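Local coordinates for protein fatty acyl CoA synthetase FADD13 (FATTY-ACYL-CoA SYNTHETASE) (Mycobacterium tuberculosis, PDB 3R44) that belongs to the ANL superfamily of AMP-binding enzymes, which join a large N-terminal domain to a smaller C-terminal one, at residues G340-T343 against M344-V348; L226-V229 against I230-A233; I502-T505 against V506-E509. All blocks are in the same frame, centred on the assembly; numbering follows the deposited sequence. Where two conformers were deposited one is given.

Contact 1. Residues G340-T343 against M344-V348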
# COMPACT_ATOMS: atom_id res chain seq x y z
N GLY A 340 -11.96 -3.80 9.61
CA GLY A 340 -11.94 -3.19 10.93
C GLY A 340 -12.69 -1.86 10.98
O GLY A 340 -13.53 -1.58 10.12
N ARG A 341 -12.44 -1.13 12.05
CA ARG A 341 -13.07 0.18 12.31
C ARG A 341 -12.20 1.33 11.82
O ARG A 341 -10.99 1.20 11.66
CB ARG A 341 -13.26 0.34 13.82
CG ARG A 341 -14.33 -0.56 14.47
CD ARG A 341 -14.37 -0.42 15.98
NE ARG A 341 -15.71 -0.79 16.43
CZ ARG A 341 -15.98 -1.29 17.61
NH1 ARG A 341 -14.99 -1.51 18.45
NH2 ARG A 341 -17.21 -1.60 17.92
N ALA A 342 -12.80 2.51 11.68
CA ALA A 342 -12.04 3.72 11.43
C ALA A 342 -10.96 3.87 12.51
O ALA A 342 -11.08 3.33 13.63
CB ALA A 342 -12.99 4.97 11.45
N THR A 343 -9.86 4.49 12.13
CA THR A 343 -8.73 4.74 13.03
C THR A 343 -8.81 6.12 13.65
O THR A 343 -9.72 6.95 13.32
CB THR A 343 -7.41 4.56 12.32
OG1 THR A 343 -7.28 5.50 11.24
CG2 THR A 343 -7.36 3.15 11.75
N MET A 344 -7.89 6.40 14.59
CA MET A 344 -7.82 7.73 15.14
C MET A 344 -7.53 8.65 14.02
O MET A 344 -6.80 8.32 13.09
CB MET A 344 -6.75 7.91 16.23
CG MET A 344 -7.12 7.36 17.49
SD MET A 344 -8.71 7.91 18.16
CE MET A 344 -8.41 9.61 18.60
N PHE A 345 -8.14 9.82 14.06
CA PHE A 345 -7.91 10.89 13.08
C PHE A 345 -8.46 10.60 11.68
O PHE A 345 -8.11 11.30 10.74
CB PHE A 345 -6.42 11.28 13.02
CG PHE A 345 -5.83 11.55 14.36
CD1 PHE A 345 -6.36 12.54 15.17
CD2 PHE A 345 -4.78 10.77 14.84
CE1 PHE A 345 -5.84 12.77 16.48
CE2 PHE A 345 -4.26 11.01 16.12
CZ PHE A 345 -4.80 11.98 16.95
N THR A 346 -9.32 9.59 11.58
CA THR A 346 -9.91 9.20 10.28
C THR A 346 -11.41 9.00 10.46
O THR A 346 -11.86 8.34 11.42
CB THR A 346 -9.25 7.92 9.67
OG1 THR A 346 -9.40 7.93 8.23
CG2 THR A 346 -9.88 6.66 10.20
N ASP A 347 -12.21 9.57 9.54
CA ASP A 347 -13.61 9.22 9.50
C ASP A 347 -13.85 8.38 8.25
O ASP A 347 -13.32 8.67 7.18
CB ASP A 347 -14.55 10.43 9.49
CG ASP A 347 -14.42 11.34 10.73
OD1 ASP A 347 -13.91 10.89 11.77
OD2 ASP A 347 -14.85 12.52 10.69
N VAL A 348 -14.64 7.33 8.36
CA VAL A 348 -14.85 6.43 7.21
C VAL A 348 -16.33 6.20 7.11
O VAL A 348 -16.96 6.02 8.14
CB VAL A 348 -14.15 5.05 7.43
CG1 VAL A 348 -14.50 4.08 6.26
CG2 VAL A 348 -12.62 5.23 7.70
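Ala342 and Val348 face each other across the turn that reverses the chain between them. The methyl CB of Ala342 lies 3.8 Å from CG2 of Val348, the branch that sits beside Val348's own backbone N, and it also rests 3.6 Å from the carbonyl O of Thr346. Nearer the bend, Thr346 N donates a hydrogen bond to Thr343 O at 3.2 Å. The bond is moderately bent, at 144°, and the donor stands about 50° above the carbonyl plane. Thr343 places OG1 between its backbone N and carbonyl carbon (chi1 62°), which turns the hydroxyl toward the bend. There it pairs with Ser201 OG, which also hydrogen-bonds Met344 O, while Met344 N meets Thr205 OG1. Helix 192-205 therefore grips the loop through both polar backbone atoms of Met344. Val348 also packs on Val365 of the neighbouring strand 364-369. Phe345, with positive phi, occupies the third position of a type II beta turn running from Thr343 to Thr346. This turn passes the chain from strand 341-342, at the margin of the mixed sheet, into strand 346-351 of the antiparallel sheet.

Contact 2. Residues L226-V229 against I230-A233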
# COMPACT_ATOMS: atom_id res chain seq x y z
N LEU A 226 6.31 3.24 3.89
CA LEU A 226 6.80 4.57 4.17
C LEU A 226 6.21 5.15 5.46
O LEU A 226 6.91 5.73 6.30
CB LEU A 226 6.44 5.48 2.98
CG LEU A 226 7.06 6.83 2.96
CD1 LEU A 226 8.52 6.67 3.44
CD2 LEU A 226 6.91 7.43 1.48
N THR A 227 4.92 5.03 5.61
CA THR A 227 4.25 5.45 6.84
C THR A 227 4.82 4.74 8.07
O THR A 227 5.03 5.39 9.11
CB THR A 227 2.74 5.29 6.66
OG1 THR A 227 2.33 6.14 5.58
CG2 THR A 227 1.99 5.67 7.95
N THR A 228 5.17 3.44 7.95
CA THR A 228 5.81 2.65 9.03
C THR A 228 7.14 3.24 9.41
O THR A 228 7.45 3.38 10.58
CB THR A 228 6.08 1.23 8.59
OG1 THR A 228 4.84 0.62 8.30
CG2 THR A 228 6.83 0.36 9.64
N VAL A 229 7.93 3.62 8.44
CA VAL A 229 9.23 4.24 8.75
C VAL A 229 9.03 5.54 9.57
O VAL A 229 9.71 5.82 10.56
CB VAL A 229 9.98 4.52 7.44
CG1 VAL A 229 11.17 5.54 7.62
CG2 VAL A 229 10.40 3.19 6.74
N ILE A 230 8.10 6.38 9.13
CA ILE A 230 7.81 7.65 9.79
C ILE A 230 7.19 7.47 11.20
O ILE A 230 7.58 8.14 12.16
CB ILE A 230 6.87 8.57 8.92
CG1 ILE A 230 7.48 8.83 7.52
CG2 ILE A 230 6.55 9.88 9.66
CD1 ILE A 230 8.88 9.19 7.57
N PHE A 231 6.24 6.57 11.36
CA PHE A 231 5.68 6.39 12.69
C PHE A 231 6.64 5.73 13.64
O PHE A 231 6.56 5.97 14.82
CB PHE A 231 4.24 5.84 12.72
CG PHE A 231 4.10 4.32 12.66
CD1 PHE A 231 3.31 3.74 11.65
CD2 PHE A 231 4.70 3.50 13.59
CE1 PHE A 231 3.11 2.32 11.61
CE2 PHE A 231 4.51 2.11 13.58
CZ PHE A 231 3.72 1.52 12.58
N SER A 232 7.61 5.02 13.09
CA SER A 232 8.69 4.48 13.91
C SER A 232 9.49 5.61 14.56
O SER A 232 9.82 5.56 15.76
CB SER A 232 9.58 3.54 13.10
OG SER A 232 8.90 2.32 12.83
N ALA A 233 9.89 6.62 13.79
CA ALA A 233 10.56 7.76 14.38
C ALA A 233 9.65 8.52 15.35
O ALA A 233 10.07 8.99 16.42
CB ALA A 233 11.11 8.70 13.30
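Helix 223-235 links strand 213-216 to strand 238-241 in a beta-alpha-beta unit, and its middle turns are held by i to i+4 contacts such as the one between Thr228 and Ser232. The carbonyl O of Thr228 takes two bonds from Ser232: the backbone N reaches it at 3.0 Å, and the hydroxyl OG folds back to the same acceptor at 2.9 Å. The two donors arrive from opposite faces of the carbonyl plane, so this oxygen is gripped from both sides. The hydroxyl can do this because Ser232 OG stands beside its own backbone N (chi1 -72°), pointing back toward the N-terminal end of the helix. One residue earlier, Phe231 N bonds Thr227 O at 2.8 Å and 165°. The crossover places this helix between strands and other helices. Val229 and Ser232 reach Leu239 of strand 238-241, Thr228 and Phe231 touch Leu214 of strand 213-216, and Ile230 touches both Tyr86 of helix 79-91 and Ala199 of helix 192-205. The Phe231 ring lies alongside Thr228, whose CA sits over one face toward the rim, 4.1 Å from the ring centroid, in a CH-pi contact. Trp202 of helix 192-205 also meets this ring, the two planes inclined by about 20°. Thr228 turns OG1 to Ala224 O, one turn back, whereas Thr227 OG1 bonds chiefly Cys321 O. Ile230 N bonds Leu226 O at 3.1 Å, and the side chain of Ile230 runs back the same way, bringing CG1 to 3.4 Å from that oxygen.

Contact 3. Residues I502-T505 against V506-E509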
# COMPACT_ATOMS: atom_id res chain seq x y z
N ILE A 502 -9.56 -15.37 -4.46
CA ILE A 502 -9.83 -15.57 -5.88
C ILE A 502 -8.89 -14.64 -6.64
O ILE A 502 -8.74 -13.45 -6.28
CB ILE A 502 -11.27 -15.20 -6.28
CG1 ILE A 502 -12.27 -16.06 -5.56
CG2 ILE A 502 -11.47 -15.37 -7.79
CD1 ILE A 502 -12.36 -17.32 -6.14
N LEU A 503 -8.19 -15.21 -7.62
CA LEU A 503 -7.19 -14.48 -8.38
C LEU A 503 -7.83 -14.00 -9.68
O LEU A 503 -7.78 -14.69 -10.71
CB LEU A 503 -6.00 -15.39 -8.67
CG LEU A 503 -5.25 -15.81 -7.41
CD1 LEU A 503 -4.19 -16.85 -7.77
CD2 LEU A 503 -4.62 -14.58 -6.72
N LYS A 504 -8.47 -12.84 -9.64
CA LYS A 504 -9.11 -12.29 -10.86
C LYS A 504 -8.15 -12.02 -12.03
O LYS A 504 -8.55 -12.14 -13.21
CB LYS A 504 -9.99 -11.09 -10.53
CG LYS A 504 -11.13 -11.52 -9.68
CD LYS A 504 -12.17 -10.48 -9.47
CE LYS A 504 -13.39 -11.16 -8.81
NZ LYS A 504 -14.54 -10.35 -8.92
N THR A 505 -6.88 -11.72 -11.75
CA THR A 505 -5.91 -11.53 -12.82
C THR A 505 -5.69 -12.85 -13.57
O THR A 505 -5.57 -12.89 -14.79
CB THR A 505 -4.55 -11.08 -12.27
OG1 THR A 505 -4.17 -12.01 -11.24
CG2 THR A 505 -4.64 -9.72 -11.65
N VAL A 506 -5.64 -13.95 -12.83
CA VAL A 506 -5.55 -15.30 -13.44
C VAL A 506 -6.83 -15.64 -14.24
O VAL A 506 -6.75 -16.09 -15.41
CB VAL A 506 -5.19 -16.39 -12.41
CG1 VAL A 506 -5.17 -17.78 -13.09
CG2 VAL A 506 -3.77 -16.06 -11.77
N LEU A 507 -8.00 -15.36 -13.66
CA LEU A 507 -9.22 -15.54 -14.41
C LEU A 507 -9.20 -14.83 -15.72
O LEU A 507 -9.57 -15.43 -16.72
CB LEU A 507 -10.42 -15.06 -13.64
CG LEU A 507 -10.96 -16.05 -12.61
CD1 LEU A 507 -12.02 -15.29 -11.73
CD2 LEU A 507 -11.61 -17.31 -13.25
N ARG A 508 -8.78 -13.55 -15.74
CA ARG A 508 -8.75 -12.78 -16.99
C ARG A 508 -7.81 -13.41 -18.01
O ARG A 508 -8.12 -13.42 -19.20
CB ARG A 508 -8.33 -11.29 -16.77
CG ARG A 508 -9.32 -10.48 -15.96
CD ARG A 508 -8.83 -9.04 -15.68
NE ARG A 508 -9.72 -8.51 -14.67
CZ ARG A 508 -9.42 -8.29 -13.39
NH1 ARG A 508 -8.19 -8.50 -12.91
NH2 ARG A 508 -10.40 -7.86 -12.60
N GLU A 509 -6.69 -13.96 -17.54
CA GLU A 509 -5.75 -14.68 -18.37
C GLU A 509 -6.36 -15.94 -18.94
O GLU A 509 -6.18 -16.28 -20.10
CB GLU A 509 -4.53 -15.12 -17.55
CG GLU A 509 -3.43 -14.10 -17.33
CD GLU A 509 -2.39 -14.60 -16.28
OE1 GLU A 509 -2.10 -15.83 -16.24
OE2 GLU A 509 -1.88 -13.77 -15.50
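Arg508 lies back over Lys504 and Thr505 in the first turn of helix 504-511, whose N-cap position is held by Leu503. Arg508 CB sits 3.7 Å from Lys504 O, and CG comes closer, to 3.3 Å from the same oxygen, which also accepts the backbone N of Arg508 at 2.9 Å. The extended chain keeps Arg508 CD 4.0 Å and NE 4.1 Å from Lys504 O, carrying the guanidinium past this carbonyl group. CZ then stands 4.0 Å from Lys504 CB, and one face of the group looks onto Lys504 C, with NH1 3.6 Å from that carbon. At the edge, in the plane of the guanidinium, the Thr505 methyl CG2 approaches NH1. The tip, NH2, forms a salt bridge with Asp414. Lys504 leads its own extended chain to Glu429, so the two like charges each have an acidic partner, which probably eases their mutual repulsion. Leu507 N bonds Leu503 O at 166°, closing the first turn, and the Leu503 and Val506 side chains lie side by side, pointing the same way, Leu503 CB against Val506 CG2. Leu507 and Ile502 both touch Ala442 of strand 438-448, and Ile502 CG2 meets Leu507 CD1 at 4.0 Å.

Helix 192-205 touches both contact 1 and contact 2, whose centres are 19 Å apart and whose nearest atoms are about 10 Å apart. The turn of contact 1 is tied to it through Ser201 and Thr205, and the helix of contact 2 packs on Ala198, Ala199 and Trp202. The same helix supplies His192, Glu193 and His196 to the pocket of the bound histidine; the histidine itself lies about 8 Å from the Ile230 side chain and about 9 Å from that of Phe345. Contact 3 is remote: its centre lies about 31 Å from that of contact 1 and about 33 Å from that of contact 2. A malonate ion, probably from the crystallisation liquor, lies about 4 Å from the Val506 side chain.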